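Local structure of aldehyde dehydrogenase (Listeria monocytogenes, 3K9D) at residues R15-S20 against A171-T176; N221-I226 against E360-I365; L375-E380 against R386-K391. The protein probably acts as an oxidoreductase on aldehyde or oxo groups, with NAD or NADP as the electron acceptor. One frame throughout, in Å; residues are numbered along the deposited sequence.

Interaction 1: residues R15-S20 against A171-T176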
ATOM      1  N   ARG A  15      -7.624  14.658  18.198  1.00 18.06           N
ATOM      2  CA  ARG A  15      -8.939  13.998  18.227  1.00 20.77           C
ATOM      3  C   ARG A  15     -10.095  14.901  17.737  1.00 16.99           C
ATOM      4  O   ARG A  15     -10.966  14.434  17.016  1.00 20.92           O
ATOM      5  CB  ARG A  15      -9.244  13.485  19.633  1.00 21.86           C
ATOM      6  CG  ARG A  15      -8.238  12.474  20.174  1.00 17.95           C
ATOM      7  CD  ARG A  15      -8.697  11.961  21.521  1.00 17.70           C
ATOM      8  NE  ARG A  15      -7.666  11.227  22.247  1.00 16.36           N
ATOM      9  CZ  ARG A  15      -7.767  10.856  23.526  1.00 15.71           C
ATOM     10  NH1 ARG A  15      -8.838  11.174  24.234  1.00 11.56           N
ATOM     11  NH2 ARG A  15      -6.785  10.174  24.109  1.00 14.26           N
ATOM     12  N   ASN A  16     -10.080  16.183  18.103  1.00 17.14           N
ATOM     13  CA  ASN A  16     -11.079  17.147  17.602  1.00 19.53           C
ATOM     14  C   ASN A  16     -10.940  17.362  16.093  1.00 15.53           C
ATOM     15  O   ASN A  16     -11.919  17.293  15.358  1.00 18.36           O
ATOM     16  CB  ASN A  16     -10.984  18.493  18.335  1.00 18.41           C
ATOM     17  CG  ASN A  16     -11.293  18.384  19.818  1.00 19.42           C
ATOM     18  OD1 ASN A  16     -12.024  17.498  20.253  1.00 19.92           O
ATOM     19  ND2 ASN A  16     -10.737  19.298  20.600  1.00 17.92           N
ATOM     20  N   LEU A  17      -9.708  17.596  15.656  1.00 15.82           N
ATOM     21  CA  LEU A  17      -9.366  17.765  14.243  1.00 18.49           C
ATOM     22  C   LEU A  17      -9.722  16.566  13.358  1.00 14.63           C
ATOM     23  O   LEU A  17     -10.240  16.737  12.263  1.00 20.94           O
ATOM     24  CB  LEU A  17      -7.867  18.104  14.104  1.00 16.89           C
ATOM     25  CG  LEU A  17      -7.417  19.472  14.642  1.00 16.31           C
ATOM     26  CD1 LEU A  17      -5.903  19.596  14.596  1.00 17.50           C
ATOM     27  CD2 LEU A  17      -8.064  20.602  13.884  1.00 20.02           C
ATOM     28  N   ILE A  18      -9.438  15.357  13.837  1.00 14.82           N
ATOM     29  CA  ILE A  18      -9.824  14.131  13.133  1.00 19.62           C
ATOM     30  C   ILE A  18     -11.362  13.982  13.034  1.00 18.35           C
ATOM     31  O   ILE A  18     -11.892  13.677  11.962  1.00 15.17           O
ATOM     32  CB  ILE A  18      -9.154  12.889  13.781  1.00 15.66           C
ATOM     33  CG1 ILE A  18      -7.671  12.846  13.420  1.00 22.71           C
ATOM     34  CG2 ILE A  18      -9.838  11.584  13.354  1.00 14.87           C
ATOM     35  CD1 ILE A  18      -6.888  11.934  14.297  1.00 11.19           C
ATOM     36  N   GLU A  19     -12.046  14.257  14.142  1.00 16.25           N
ATOM     37  CA  GLU A  19     -13.516  14.236  14.232  1.00 22.05           C
ATOM     38  C   GLU A  19     -14.214  15.167  13.220  1.00 21.69           C
ATOM     39  O   GLU A  19     -15.206  14.775  12.593  1.00 16.46           O
ATOM     40  CB  GLU A  19     -13.942  14.610  15.656  1.00 22.57           C
ATOM     41  CG  GLU A  19     -15.397  14.350  16.007  1.00 32.21           C
ATOM     42  CD  GLU A  19     -15.802  15.006  17.321  1.00 42.36           C
ATOM     43  OE1 GLU A  19     -15.585  16.227  17.475  1.00 47.14           O
ATOM     44  OE2 GLU A  19     -16.347  14.303  18.200  1.00 46.90           O
ATOM     45  N   SER A  20     -13.697  16.390  13.089  1.00 15.27           N
ATOM     46  CA  SER A  20     -14.206  17.367  12.121  1.00 23.25           C
ATOM     47  C   SER A  20     -13.897  16.921  10.700  1.00 19.76           C
ATOM     48  O   SER A  20     -14.742  17.024   9.818  1.00 16.37           O
ATOM     49  CB  SER A  20     -13.584  18.749  12.361  1.00 28.43           C
ATOM     50  OG  SER A  20     -14.086  19.346  13.537  1.00 20.43           O
ATOM     51  N   ALA A 171     -12.364  20.043   6.693  1.00 18.71           N
ATOM     52  CA  ALA A 171     -11.790  19.119   5.709  1.00 16.55           C
ATOM     53  C   ALA A 171     -10.305  19.325   5.514  1.00 18.50           C
ATOM     54  O   ALA A 171      -9.603  18.403   5.117  1.00 16.25           O
ATOM     55  CB  ALA A 171     -12.501  19.242   4.382  1.00 14.97           C
ATOM     56  N   ILE A 172      -9.829  20.540   5.766  1.00 13.58           N
ATOM     57  CA  ILE A 172      -8.389  20.844   5.662  1.00 21.44           C
ATOM     58  C   ILE A 172      -7.952  21.530   6.945  1.00 21.93           C
ATOM     59  O   ILE A 172      -8.375  22.655   7.232  1.00 29.60           O
ATOM     60  CB  ILE A 172      -8.066  21.756   4.433  1.00 22.40           C
ATOM     61  CG1 ILE A 172      -8.556  21.099   3.135  1.00 12.81           C
ATOM     62  CG2 ILE A 172      -6.563  22.091   4.391  1.00 16.62           C
ATOM     63  CD1 ILE A 172      -8.899  22.072   2.058  1.00 16.09           C
ATOM     64  N   SER A 173      -7.137  20.845   7.732  1.00 18.70           N
ATOM     65  CA  SER A 173      -6.761  21.354   9.040  1.00 18.84           C
ATOM     66  C   SER A 173      -5.315  21.036   9.391  1.00 16.97           C
ATOM     67  O   SER A 173      -4.639  20.305   8.671  1.00 15.30           O
ATOM     68  CB  SER A 173      -7.731  20.840  10.124  1.00 24.24           C
ATOM     69  OG  SER A 173      -7.683  19.421  10.232  1.00 20.01           O
ATOM     70  N   CYS A 174      -4.854  21.577  10.513  1.00 14.99           N
ATOM     71  CA  CYS A 174      -3.478  21.418  10.937  1.00 24.35           C
ATOM     72  C   CYS A 174      -3.424  21.522  12.446  1.00 22.62           C
ATOM     73  O   CYS A 174      -4.094  22.388  13.022  1.00 18.50           O
ATOM     74  CB  CYS A 174      -2.625  22.540  10.316  1.00 31.58           C
ATOM     75  SG  CYS A 174      -0.829  22.406  10.510  1.00 17.32           S
ATOM     76  N   MET A 175      -2.651  20.633  13.079  1.00 16.40           N
ATOM     77  CA  MET A 175      -2.274  20.774  14.495  1.00 15.56           C
ATOM     78  C   MET A 175      -1.610  22.136  14.723  1.00 20.18           C
ATOM     79  O   MET A 175      -0.721  22.541  13.960  1.00 15.99           O
ATOM     80  CB  MET A 175      -1.289  19.674  14.909  1.00 19.10           C
ATOM     81  CG  MET A 175      -1.775  18.234  14.699  1.00 13.08           C
ATOM     82  SD  MET A 175      -0.461  17.018  14.825  1.00  9.21           S
ATOM     83  CE  MET A 175       0.212  17.465  16.425  1.00  9.85           C
ATOM     84  N   THR A 176      -2.043  22.833  15.770  1.00 19.05           N
ATOM     85  CA  THR A 176      -1.530  24.161  16.092  1.00 21.18           C
ATOM     86  C   THR A 176      -0.467  24.093  17.182  1.00 25.95           C
ATOM     87  O   THR A 176       0.296  25.050  17.378  1.00 24.78           O
ATOM     88  CB  THR A 176      -2.660  25.116  16.516  1.00 14.90           C
ATOM     89  OG1 THR A 176      -3.296  24.616  17.702  1.00 21.19           O
ATOM     90  CG2 THR A 176      -3.689  25.242  15.399  1.00 17.10           C
TER
HETATM   91  O   HOH W   1     -10.524  18.956  10.832  1.00 12.40           O

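Interaction 2: residues N221-I226 against E360-I365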
ATOM      1  N   ASN A 221      19.827   9.535  -1.505  1.00 14.79           N
ATOM      2  CA  ASN A 221      21.290   9.535  -1.479  1.00 18.27           C
ATOM      3  C   ASN A 221      21.851   9.301  -2.882  1.00 17.96           C
ATOM      4  O   ASN A 221      22.830   8.593  -3.063  1.00 17.85           O
ATOM      5  CB  ASN A 221      21.781   8.502  -0.462  1.00 16.59           C
ATOM      6  CG  ASN A 221      23.264   8.616  -0.165  1.00 22.30           C
ATOM      7  OD1 ASN A 221      23.850   9.706  -0.201  1.00 18.10           O
ATOM      8  ND2 ASN A 221      23.881   7.487   0.124  1.00 19.33           N
ATOM      9  N   GLY A 222      21.226   9.945  -3.872  1.00 16.18           N
ATOM     10  CA  GLY A 222      21.409   9.563  -5.259  1.00 19.88           C
ATOM     11  C   GLY A 222      22.754   9.911  -5.857  1.00 21.17           C
ATOM     12  O   GLY A 222      23.123  11.086  -5.870  1.00 18.36           O
ATOM     13  N   PRO A 223      23.502   8.890  -6.336  1.00 17.83           N
ATOM     14  CA  PRO A 223      24.680   9.159  -7.173  1.00 19.76           C
ATOM     15  C   PRO A 223      24.289   9.758  -8.520  1.00 20.33           C
ATOM     16  O   PRO A 223      23.191   9.467  -9.041  1.00 17.28           O
ATOM     17  CB  PRO A 223      25.303   7.764  -7.385  1.00 14.69           C
ATOM     18  CG  PRO A 223      24.711   6.900  -6.312  1.00 15.88           C
ATOM     19  CD  PRO A 223      23.312   7.443  -6.122  1.00 15.09           C
ATOM     20  N   ALA A 224      25.167  10.598  -9.071  1.00 17.76           N
ATOM     21  CA  ALA A 224      25.029  11.081 -10.458  1.00 17.08           C
ATOM     22  C   ALA A 224      26.210  10.585 -11.263  1.00 16.70           C
ATOM     23  O   ALA A 224      27.321  11.079 -11.105  1.00 17.64           O
ATOM     24  CB  ALA A 224      24.964  12.598 -10.509  1.00 19.42           C
ATOM     25  N   PHE A 225      25.964   9.602 -12.122  1.00 19.76           N
ATOM     26  CA  PHE A 225      27.014   9.007 -12.954  1.00 15.37           C
ATOM     27  C   PHE A 225      27.096   9.771 -14.292  1.00 19.63           C
ATOM     28  O   PHE A 225      26.219   9.672 -15.151  1.00 17.27           O
ATOM     29  CB  PHE A 225      26.767   7.487 -13.132  1.00 14.97           C
ATOM     30  CG  PHE A 225      27.738   6.783 -14.067  1.00 15.73           C
ATOM     31  CD1 PHE A 225      29.074   7.148 -14.144  1.00 15.10           C
ATOM     32  CD2 PHE A 225      27.295   5.729 -14.857  1.00 10.33           C
ATOM     33  CE1 PHE A 225      29.937   6.502 -15.013  1.00 21.41           C
ATOM     34  CE2 PHE A 225      28.153   5.061 -15.720  1.00 23.14           C
ATOM     35  CZ  PHE A 225      29.480   5.457 -15.803  1.00 20.20           C
ATOM     36  N   ILE A 226      28.144  10.574 -14.439  1.00 20.62           N
ATOM     37  CA  ILE A 226      28.397  11.210 -15.722  1.00 16.22           C
ATOM     38  C   ILE A 226      29.208  10.188 -16.497  1.00 16.33           C
ATOM     39  O   ILE A 226      30.417  10.045 -16.284  1.00 17.55           O
ATOM     40  CB  ILE A 226      29.196  12.523 -15.594  1.00 15.81           C
ATOM     41  CG1 ILE A 226      28.539  13.485 -14.605  1.00 15.47           C
ATOM     42  CG2 ILE A 226      29.377  13.160 -16.960  1.00 12.26           C
ATOM     43  CD1 ILE A 226      29.371  14.776 -14.356  1.00 17.69           C
ATOM     44  N   GLU A 360      28.406  -0.940  -9.920  1.00 10.54           N
ATOM     45  CA  GLU A 360      28.698  -1.684  -8.694  1.00 12.06           C
ATOM     46  C   GLU A 360      28.897  -0.752  -7.515  1.00 21.77           C
ATOM     47  O   GLU A 360      28.416  -1.011  -6.394  1.00 14.84           O
ATOM     48  CB  GLU A 360      29.962  -2.547  -8.877  1.00 18.92           C
ATOM     49  CG  GLU A 360      29.792  -3.751  -9.827  1.00 24.80           C
ATOM     50  CD  GLU A 360      28.871  -4.835  -9.276  1.00 47.56           C
ATOM     51  OE1 GLU A 360      28.906  -5.114  -8.056  1.00 44.74           O
ATOM     52  OE2 GLU A 360      28.108  -5.417 -10.071  1.00 40.87           O
ATOM     53  N   LEU A 361      29.616   0.341  -7.774  1.00 12.66           N
ATOM     54  CA  LEU A 361      29.806   1.368  -6.774  1.00 21.03           C
ATOM     55  C   LEU A 361      28.470   2.000  -6.410  1.00 11.95           C
ATOM     56  O   LEU A 361      28.177   2.158  -5.226  1.00 20.54           O
ATOM     57  CB  LEU A 361      30.803   2.433  -7.247  1.00 20.70           C
ATOM     58  CG  LEU A 361      30.927   3.689  -6.386  1.00 19.41           C
ATOM     59  CD1 LEU A 361      31.488   3.399  -5.006  1.00 19.58           C
ATOM     60  CD2 LEU A 361      31.795   4.668  -7.106  1.00 12.40           C
ATOM     61  N   SER A 362      27.669   2.338  -7.415  1.00 10.64           N
ATOM     62  CA  SER A 362      26.359   2.983  -7.180  1.00 13.91           C
ATOM     63  C   SER A 362      25.447   2.100  -6.323  1.00 23.47           C
ATOM     64  O   SER A 362      24.854   2.581  -5.358  1.00 17.52           O
ATOM     65  CB  SER A 362      25.661   3.323  -8.486  1.00 19.81           C
ATOM     66  OG  SER A 362      26.385   4.289  -9.226  1.00 21.08           O
ATOM     67  N   MET A 363      25.379   0.807  -6.655  1.00 21.86           N
ATOM     68  CA  MET A 363      24.634  -0.187  -5.854  1.00 17.65           C
ATOM     69  C   MET A 363      25.130  -0.253  -4.403  1.00 17.68           C
ATOM     70  O   MET A 363      24.313  -0.285  -3.476  1.00 20.22           O
ATOM     71  CB  MET A 363      24.676  -1.589  -6.496  1.00 18.53           C
ATOM     72  CG  MET A 363      23.997  -1.688  -7.861  1.00 25.23           C
ATOM     73  SD  MET A 363      23.851  -3.357  -8.584  1.00 17.93           S
ATOM     74  CE  MET A 363      25.541  -3.895  -8.592  1.00 17.35           C
ATOM     75  N   ASP A 364      26.453  -0.224  -4.219  1.00 15.70           N
ATOM     76  CA  ASP A 364      27.106  -0.233  -2.887  1.00 22.79           C
ATOM     77  C   ASP A 364      26.749   0.996  -2.040  1.00 21.35           C
ATOM     78  O   ASP A 364      26.484   0.879  -0.832  1.00 23.48           O
ATOM     79  CB  ASP A 364      28.638  -0.336  -3.036  1.00 16.59           C
ATOM     80  CG  ASP A 364      29.321  -0.922  -1.801  1.00 33.04           C
ATOM     81  OD1 ASP A 364      28.636  -1.549  -0.967  1.00 35.81           O
ATOM     82  OD2 ASP A 364      30.558  -0.777  -1.665  1.00 27.48           O
ATOM     83  N   ILE A 365      26.756   2.161  -2.685  1.00 13.79           N
ATOM     84  CA  ILE A 365      26.289   3.421  -2.099  1.00 22.06           C
ATOM     85  C   ILE A 365      24.849   3.272  -1.655  1.00 19.04           C
ATOM     86  O   ILE A 365      24.534   3.475  -0.477  1.00 22.39           O
ATOM     87  CB  ILE A 365      26.374   4.612  -3.115  1.00 15.28           C
ATOM     88  CG1 ILE A 365      27.819   5.079  -3.313  1.00  9.62           C
ATOM     89  CG2 ILE A 365      25.544   5.793  -2.658  1.00 15.59           C
ATOM     90  CD1 ILE A 365      27.985   5.950  -4.547  1.00 11.85           C
TER

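Interaction 3: residues L375-E380 against R386-K391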
ATOM      1  N   LEU A 375      18.570   7.719  -8.397  1.00  9.38           N
ATOM      2  CA  LEU A 375      19.914   7.739  -8.961  1.00 19.12           C
ATOM      3  C   LEU A 375      19.802   8.538 -10.269  1.00 21.89           C
ATOM      4  O   LEU A 375      18.771   8.510 -10.925  1.00 14.85           O
ATOM      5  CB  LEU A 375      20.451   6.313  -9.211  1.00 13.59           C
ATOM      6  CG  LEU A 375      21.826   6.140  -9.883  1.00 13.61           C
ATOM      7  CD1 LEU A 375      22.581   4.977  -9.344  1.00 11.77           C
ATOM      8  CD2 LEU A 375      21.696   5.993 -11.398  1.00 18.69           C
ATOM      9  N   ILE A 376      20.854   9.271 -10.618  1.00 17.30           N
ATOM     10  CA  ILE A 376      20.864  10.116 -11.814  1.00 18.62           C
ATOM     11  C   ILE A 376      21.986   9.619 -12.734  1.00 16.33           C
ATOM     12  O   ILE A 376      23.038   9.217 -12.269  1.00 15.55           O
ATOM     13  CB  ILE A 376      21.041  11.632 -11.458  1.00 19.85           C
ATOM     14  CG1 ILE A 376      20.035  12.095 -10.394  1.00 19.19           C
ATOM     15  CG2 ILE A 376      20.935  12.516 -12.717  1.00 23.86           C
ATOM     16  CD1 ILE A 376      20.561  12.061  -8.945  1.00 23.70           C
ATOM     17  N   ILE A 377      21.728   9.566 -14.039  1.00 16.54           N
ATOM     18  CA  ILE A 377      22.753   9.203 -14.995  1.00 14.31           C
ATOM     19  C   ILE A 377      22.745  10.189 -16.171  1.00 18.11           C
ATOM     20  O   ILE A 377      21.682  10.582 -16.672  1.00 16.02           O
ATOM     21  CB  ILE A 377      22.587   7.732 -15.520  1.00 18.34           C
ATOM     22  CG1 ILE A 377      23.813   7.319 -16.364  1.00 16.73           C
ATOM     23  CG2 ILE A 377      21.280   7.564 -16.282  1.00 11.65           C
ATOM     24  CD1 ILE A 377      23.811   5.874 -16.900  1.00 17.90           C
ATOM     25  N   HIS A 378      23.943  10.591 -16.586  1.00 15.89           N
ATOM     26  CA  HIS A 378      24.121  11.415 -17.763  1.00 15.21           C
ATOM     27  C   HIS A 378      24.885  10.585 -18.747  1.00 18.69           C
ATOM     28  O   HIS A 378      26.001  10.140 -18.469  1.00 19.27           O
ATOM     29  CB  HIS A 378      24.855  12.720 -17.424  1.00 10.90           C
ATOM     30  CG  HIS A 378      24.154  13.544 -16.392  1.00 13.84           C
ATOM     31  ND1 HIS A 378      23.267  14.551 -16.712  1.00 14.99           N
ATOM     32  CD2 HIS A 378      24.206  13.508 -15.039  1.00  9.25           C
ATOM     33  CE1 HIS A 378      22.805  15.095 -15.602  1.00 13.58           C
ATOM     34  NE2 HIS A 378      23.347  14.468 -14.572  1.00 12.79           N
ATOM     35  N   SER A 379      24.261  10.363 -19.893  1.00 15.09           N
ATOM     36  CA  SER A 379      24.766   9.420 -20.866  1.00 20.05           C
ATOM     37  C   SER A 379      24.008   9.612 -22.153  1.00 22.11           C
ATOM     38  O   SER A 379      22.826   9.958 -22.129  1.00 24.87           O
ATOM     39  CB  SER A 379      24.535   7.976 -20.395  1.00 15.26           C
ATOM     40  OG  SER A 379      25.142   7.072 -21.287  1.00 13.88           O
ATOM     41  N   GLU A 380      24.692   9.374 -23.268  1.00 13.26           N
ATOM     42  CA  GLU A 380      24.023   9.260 -24.561  1.00 19.39           C
ATOM     43  C   GLU A 380      24.004   7.805 -25.050  1.00 23.28           C
ATOM     44  O   GLU A 380      23.714   7.515 -26.222  1.00 22.24           O
ATOM     45  CB  GLU A 380      24.668  10.189 -25.597  1.00 13.25           C
ATOM     46  CG  GLU A 380      24.622  11.683 -25.211  1.00 17.24           C
ATOM     47  CD  GLU A 380      23.210  12.247 -25.180  1.00 30.38           C
ATOM     48  OE1 GLU A 380      22.368  11.790 -25.982  1.00 30.88           O
ATOM     49  OE2 GLU A 380      22.934  13.146 -24.357  1.00 25.55           O
ATOM     50  N   ARG A 386      19.822   1.462 -20.171  1.00 17.84           N
ATOM     51  CA  ARG A 386      18.956   0.285 -19.973  1.00 19.24           C
ATOM     52  C   ARG A 386      19.486  -0.698 -18.904  1.00 22.42           C
ATOM     53  O   ARG A 386      18.701  -1.276 -18.156  1.00 28.50           O
ATOM     54  CB  ARG A 386      18.721  -0.430 -21.303  1.00 13.26           C
ATOM     55  CG  ARG A 386      17.626  -1.492 -21.249  1.00 15.93           C
ATOM     56  CD  ARG A 386      17.662  -2.388 -22.470  1.00 29.44           C
ATOM     57  NE  ARG A 386      16.577  -3.368 -22.439  1.00 25.79           N
ATOM     58  CZ  ARG A 386      15.325  -3.125 -22.821  1.00 38.71           C
ATOM     59  NH1 ARG A 386      14.969  -1.917 -23.269  1.00 31.20           N
ATOM     60  NH2 ARG A 386      14.424  -4.096 -22.746  1.00 26.80           N
ATOM     61  N   GLU A 387      20.809  -0.881 -18.836  1.00 18.54           N
ATOM     62  CA  GLU A 387      21.424  -1.729 -17.807  1.00 18.76           C
ATOM     63  C   GLU A 387      21.204  -1.131 -16.414  1.00 20.60           C
ATOM     64  O   GLU A 387      20.893  -1.848 -15.468  1.00 17.37           O
ATOM     65  CB  GLU A 387      22.928  -1.907 -18.056  1.00 20.01           C
ATOM     66  CG  GLU A 387      23.285  -2.743 -19.282  1.00 22.74           C
ATOM     67  CD  GLU A 387      23.497  -4.222 -18.969  1.00 27.17           C
ATOM     68  OE1 GLU A 387      22.647  -4.838 -18.287  1.00 27.69           O
ATOM     69  OE2 GLU A 387      24.517  -4.775 -19.432  1.00 34.77           O
ATOM     70  N   PHE A 388      21.371   0.186 -16.310  1.00 16.48           N
ATOM     71  CA  PHE A 388      21.092   0.936 -15.080  1.00 21.58           C
ATOM     72  C   PHE A 388      19.604   0.847 -14.709  1.00 19.93           C
ATOM     73  O   PHE A 388      19.247   0.625 -13.534  1.00 22.09           O
ATOM     74  CB  PHE A 388      21.578   2.401 -15.219  1.00 15.92           C
ATOM     75  CG  PHE A 388      23.029   2.587 -14.836  1.00 12.61           C
ATOM     76  CD1 PHE A 388      24.041   1.917 -15.530  1.00 17.07           C
ATOM     77  CD2 PHE A 388      23.389   3.413 -13.769  1.00 17.08           C
ATOM     78  CE1 PHE A 388      25.382   2.061 -15.174  1.00 27.80           C
ATOM     79  CE2 PHE A 388      24.744   3.555 -13.393  1.00 14.90           C
ATOM     80  CZ  PHE A 388      25.736   2.865 -14.097  1.00 11.46           C
ATOM     81  N   ALA A 389      18.751   0.959 -15.727  1.00 16.36           N
ATOM     82  CA  ALA A 389      17.290   0.841 -15.584  1.00 20.04           C
ATOM     83  C   ALA A 389      16.826  -0.492 -14.963  1.00 17.61           C
ATOM     84  O   ALA A 389      15.883  -0.536 -14.167  1.00 20.08           O
ATOM     85  CB  ALA A 389      16.628   1.049 -16.940  1.00 13.26           C
ATOM     86  N   LEU A 390      17.498  -1.571 -15.327  1.00 18.38           N
ATOM     87  CA  LEU A 390      17.095  -2.908 -14.910  1.00 21.29           C
ATOM     88  C   LEU A 390      17.734  -3.343 -13.579  1.00 15.88           C
ATOM     89  O   LEU A 390      17.334  -4.338 -12.994  1.00 19.18           O
ATOM     90  CB  LEU A 390      17.438  -3.907 -16.019  1.00 23.39           C
ATOM     91  CG  LEU A 390      16.610  -3.892 -17.311  1.00 19.40           C
ATOM     92  CD1 LEU A 390      17.324  -4.663 -18.406  1.00 26.69           C
ATOM     93  CD2 LEU A 390      15.236  -4.489 -17.064  1.00 21.00           C
ATOM     94  N   LYS A 391      18.716  -2.587 -13.100  1.00 13.77           N
ATOM     95  CA  LYS A 391      19.573  -3.079 -12.033  1.00 15.50           C
ATOM     96  C   LYS A 391      19.744  -2.190 -10.812  1.00 18.64           C
ATOM     97  O   LYS A 391      19.864  -2.707  -9.697  1.00 16.46           O
ATOM     98  CB  LYS A 391      20.942  -3.490 -12.609  1.00 13.07           C
ATOM     99  CG  LYS A 391      20.929  -4.848 -13.255  1.00 23.14           C
ATOM    100  CD  LYS A 391      22.309  -5.290 -13.700  1.00 30.06           C
ATOM    101  CE  LYS A 391      22.277  -6.735 -14.200  1.00 38.90           C
ATOM    102  NZ  LYS A 391      21.393  -6.944 -15.392  1.00 31.16           N
TER

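Interaction 1: residues R15-S20 against A171-T176
Leu17 from helix 6-28 lies across Ser173 and the peptide that ends the strand, between Cys174 and Met175. It joins the N-terminal helix to strand 172-174 of the mixed sheet in what is, by comparison with the aldehyde dehydrogenase family, probably the Rossmann-like coenzyme-binding domain. Within this chain the strand pairs, in parallel, with strand 138-143, and the helix packs alongside that pair. The closest CA approach, Leu17 CA to Ser173 CA, is 6.8 Å, and the two segments bury 172 Å² in all.

Leu17 loses 78 Å² to the other segment, more than any other residue here, and its two methyls do different work. CD2 rests on the serine, 3.8 Å from Ser173 CB. CD1 sits over the face of the peptide joining Cys174 and Met175: it is 3.8 Å from Cys174 C, with the carbonyl oxygen and the amide nitrogen beneath it about equally far. With CG beside the backbone N (chi1 -68°) and the chain then extended, the fork opens roughly along the strand, CD2 toward Ser173 and CD1 toward the Cys174-Met175 peptide. Met175 adds a looser apolar touch, Leu17 CD1 to Met175 CG at 4.3 Å; the end of its side chain leads away from Leu17, and the side chain also touches Ser10 and Val14 of helix 6-28. Val140 on the neighbouring strand meets both Leu17 and Ser173, so the helix rests on two adjacent strands of the sheet.

Polar linkage across the pair runs through one water. Ser173 OG, set between the backbone N and the carbonyl carbon (chi1 63°), faces the helix. It donates to the water over 2.9 Å from Ser173 OG to the water oxygen, and the water passes a hydrogen on to Leu17 O at 2.7 Å.

Interaction 2: residues N221-I226 against E360-I365
Ile365 of helix 355-368 meets Pro223 with both its methyls and Asn221 with CG2, packing the helix against strand 223-226 and the residues leading into it. The strand belongs to the seven-stranded parallel sheet, which in this family is probably that of the catalytic domain. Pro223 and Ser362 have the closest CA atoms, 6.4 Å apart.

The side chains of Pro223 and Ile365 run past each other in opposite directions. CG, at the rim of the proline ring, lies 3.8 Å from Ile365 CD1 and nearly as close to the CG2 branch. The isoleucine torsions account for this: CG2 is anti to the backbone N, while CG1 (chi1 -75°) carries CD1 outward in an extended chain.

Asn221 crosses Ile365 at about a right angle. Ile365 CG2 is 3.7 Å from Asn221 ND2 and stands above the amide plane at its nitrogen end. The nitrogen meanwhile donates to Ser339 O and Glu369 O.

Ser362 sits one turn earlier on the helix, with its OG 4.1 Å from Pro223 CB and hydrogen-bonded back to Ala358 O.

No hydrogen bond joins the two segments. Asn221 ND2 and Ser362 OG are satisfied by other partners, leaving van der Waals contact between the segments, with ring and methyl carbons at its centre and the two polar atoms touching carbon while bonded elsewhere.

Interaction 3: residues L375-E380 against R386-K391
Phe388 points from helix 382-391 onto strand 374-378, where two aliphatic side chains meet it from different sides. Together with strand 396-399 these elements form a beta-alpha-beta crossover, and this contact packs its helix on its first strand. Ile377 and Phe388 have the nearest CA atoms, 8.4 Å apart.

The first interaction is CH-pi. Ile377 CD1 lies over one face of the ring, 4.0 Å from the Phe388 centroid and only 13° off the ring normal. An extended side chain, with CG1 anti to the backbone N (chi1 -171°), lifts this methyl from the strand to the ring.

The second is apolar contact at the ring edge. Leu375 CD2 approaches in the ring plane, 3.9 Å from Phe388 CD2, its side chain crossing the phenylalanine at about a right angle. Residues two apart on the strand thus take face and edge of one ring.

Charged groups add to this from outside the pair: Lys392 makes a cation-pi interaction with the Phe388 ring. Within 386-391, Lys391 NZ and Glu387 OE1 form a long salt bridge of 3.8 Å.

Trp355 of helix 355-368 also touches Phe388. Strand 374-378 is backbone-bonded to 223-226 on one side and 396-399 on the other, and Leu375 and Ile377 both touch Leu397. Arg386 forms a salt bridge with Glu96 of the second subunit, so helix 382-391 lies between its own sheet and the dimer partner.

How the interactions relate
Interactions 2 and 3 are neighbours, with centres 10 Å apart, and share the seven-stranded parallel sheet. Strands 223-226 and 374-378 lie side by side in it, with probable backbone hydrogen bonds of 2.8 Å from Ile376 N to Pro223 O and from His378 N to Phe225 O. A side-chain link joins them too: Phe225 CD2, on strand 223-226, packs 3.3 Å from Phe388 CZ on helix 382-391. Interaction 1 stands apart on the other sheet, across the chain's centre, its nearest atoms about 27 Å from interaction 2 and 31 Å from interaction 3. By family resemblance, the active site probably lies between the coenzyme-binding and catalytic domains; these contacts bind helices to their respective sheets.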